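PDB 7LAP: aminoglycoside N(3)-acetyltransferase from Streptomyces griseus, which probably transfers an acetyl group from acetyl-CoA to the 3-amino group of aminoglycoside antibiotics, thereby conferring resistance. Local coordinates for residues B[111-116]-B[121-126]. Residues are numbered along the deposited sequence; the frame is centred on the assembly and turned at random.
Sequences TSEAEH and LPEALR
E123 and R126, one helical turn apart on helix 120-126, meet the extended loop 111-116 that leads into this helix. The pair forms an i to i+3 salt bridge, and the loop backbone packs against both partners. This is local packing in the antibiotic N-acetyltransferase fold. L121 packs on helix 58-69 and strand 41-46, and P122 on V77 of strand 74-78. E123 points at A114, its nearest loop residue by CA. Its CG is anti to the backbone N (chi1 178°), and a bend at chi2 brings the carboxylate to the loop. OE1 of E123 accepts the amide N-H of A114 at 3.0 Å, nearly straight at 172°. The same OE1 takes NE of R126 at 2.7 Å, from the opposite face of the carboxylate plane. OE2 of E123 receives NH2 of R126 at 2.8 Å and lies 3.7 Å from CG of E113. Two bonds thus hold OE1. The side-on grip of R126, one nitrogen to each oxygen, helps to set the turn of the carboxylate, though both nitrogens lie out of its plane. The carboxylate of E113 leads away, to R120 of the second subunit. A124 packs on helix 58-69 and L125 on strand 74-78. R126 runs extended from CG to NE, which carries its guanidinium to the loop backbone. O of S112 sits over the centre of one face, 3.5 Å from CZ of R126. NH1 of R126 bonds to the backbone O of R110. In the guanidinium plane, a water accepts from NH2 of R126 at 3.1 Å and donates to O of T111.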
loop_
_atom_site.group_PDB
_atom_site.type_symbol
_atom_site.label_atom_id
_atom_site.label_comp_id
_atom_site.label_asym_id
_atom_site.label_seq_id
_atom_site.Cartn_x
_atom_site.Cartn_y
_atom_site.Cartn_z
ATOM N N THR B 111 -3.052 1.285 11.721
ATOM C CA THR B 111 -3.415 1.898 10.450
ATOM C C THR B 111 -2.320 2.728 9.788
ATOM O O THR B 111 -2.388 2.922 8.570
ATOM C CB THR B 111 -4.663 2.792 10.620
ATOM O OG1 THR B 111 -4.379 3.823 11.570
ATOM C CG2 THR B 111 -5.875 1.969 11.113
ATOM N N SER B 112 -1.348 3.259 10.536
ATOM C CA SER B 112 -0.302 4.060 9.902
ATOM C C SER B 112 0.484 3.218 8.918
ATOM O O SER B 112 1.007 2.156 9.279
ATOM C CB SER B 112 0.658 4.641 10.939
ATOM O OG SER B 112 -0.055 5.416 11.849
ATOM N N GLU B 113 0.574 3.692 7.672
ATOM C CA GLU B 113 1.233 2.901 6.643
ATOM C C GLU B 113 2.728 2.891 6.831
ATOM O O GLU B 113 3.331 3.866 7.304
ATOM C CB GLU B 113 0.902 3.414 5.247
ATOM C CG GLU B 113 -0.560 3.493 5.048
ATOM C CD GLU B 113 -0.945 4.426 3.944
ATOM O OE1 GLU B 113 -0.172 4.535 2.954
ATOM O OE2 GLU B 113 -2.016 5.059 4.093
ATOM N N ALA B 114 3.319 1.766 6.443
ATOM C CA ALA B 114 4.761 1.642 6.406
ATOM C C ALA B 114 5.341 2.606 5.381
ATOM O O ALA B 114 4.633 3.143 4.530
ATOM C CB ALA B 114 5.175 0.219 6.062
ATOM N N GLU B 115 6.641 2.862 5.504
ATOM C CA GLU B 115 7.325 3.708 4.539
ATOM C C GLU B 115 7.250 3.081 3.153
ATOM O O GLU B 115 7.530 1.891 2.987
ATOM C CB GLU B 115 8.783 3.911 4.954
ATOM C CG GLU B 115 9.027 5.251 5.660
ATOM C CD GLU B 115 10.136 5.202 6.699
ATOM O OE1 GLU B 115 11.233 4.695 6.382
ATOM O OE2 GLU B 115 9.930 5.692 7.832
ATOM N N HIS B 116 6.915 3.900 2.145
ATOM C CA HIS B 116 6.746 3.383 0.789
ATOM C C HIS B 116 8.036 2.805 0.231
ATOM O O HIS B 116 8.001 1.854 -0.567
ATOM C CB HIS B 116 6.235 4.483 -0.126
ATOM C CG HIS B 116 4.824 4.879 0.155
ATOM N ND1 HIS B 116 4.063 4.274 1.139
ATOM C CD2 HIS B 116 4.030 5.816 -0.418
ATOM C CE1 HIS B 116 2.863 4.824 1.160
ATOM N NE2 HIS B 116 2.816 5.758 0.222
ATOM N N LEU B 121 6.138 -5.570 0.633
ATOM C CA LEU B 121 6.094 -6.726 1.548
ATOM C C LEU B 121 5.876 -6.336 3.017
ATOM O O LEU B 121 5.089 -7.002 3.709
ATOM C CB LEU B 121 7.349 -7.606 1.425
ATOM C CG LEU B 121 7.142 -8.922 0.673
ATOM C CD1 LEU B 121 6.098 -9.811 1.387
ATOM C CD2 LEU B 121 6.738 -8.623 -0.812
ATOM N N PRO B 122 6.565 -5.314 3.560
ATOM C CA PRO B 122 6.293 -4.952 4.976
ATOM C C PRO B 122 4.866 -4.507 5.197
ATOM O O PRO B 122 4.274 -4.808 6.233
ATOM C CB PRO B 122 7.290 -3.812 5.250
ATOM C CG PRO B 122 8.454 -4.139 4.309
ATOM C CD PRO B 122 7.759 -4.623 3.043
ATOM N N GLU B 123 4.279 -3.809 4.227
ATOM C CA GLU B 123 2.900 -3.383 4.392
ATOM C C GLU B 123 1.942 -4.571 4.295
ATOM O O GLU B 123 0.911 -4.584 4.971
ATOM C CB GLU B 123 2.576 -2.295 3.362
ATOM C CG GLU B 123 1.169 -1.811 3.393
ATOM C CD GLU B 123 0.906 -0.725 4.469
ATOM O OE1 GLU B 123 1.757 -0.529 5.381
ATOM O OE2 GLU B 123 -0.192 -0.114 4.410
ATOM N N ALA B 124 2.273 -5.589 3.500
ATOM C CA ALA B 124 1.450 -6.803 3.486
ATOM C C ALA B 124 1.618 -7.608 4.779
ATOM O O ALA B 124 0.633 -8.111 5.339
ATOM C CB ALA B 124 1.784 -7.682 2.257
ATOM N N LEU B 125 2.853 -7.746 5.266
ATOM C CA LEU B 125 3.088 -8.519 6.491
ATOM C C LEU B 125 2.344 -7.911 7.685
ATOM O O LEU B 125 1.646 -8.621 8.433
ATOM C CB LEU B 125 4.598 -8.599 6.768
ATOM C CG LEU B 125 5.222 -9.569 7.784
ATOM C CD1 LEU B 125 4.943 -9.154 9.212
ATOM C CD2 LEU B 125 4.811 -11.033 7.529
ATOM N N ARG B 126 2.473 -6.595 7.885
ATOM C CA ARG B 126 1.848 -6.006 9.068
ATOM C C ARG B 126 0.326 -6.116 9.012
ATOM O O ARG B 126 -0.317 -6.147 10.060
ATOM C CB ARG B 126 2.276 -4.540 9.242
ATOM C CG ARG B 126 1.432 -3.589 8.456
ATOM C CD ARG B 126 1.710 -2.128 8.741
ATOM N NE ARG B 126 0.931 -1.304 7.818
ATOM C CZ ARG B 126 -0.285 -0.819 8.069
ATOM N NH1 ARG B 126 -0.872 -1.029 9.248
ATOM N NH2 ARG B 126 -0.914 -0.105 7.130
HETATM O O HOH W 1 -3.547 1.486 6.886
#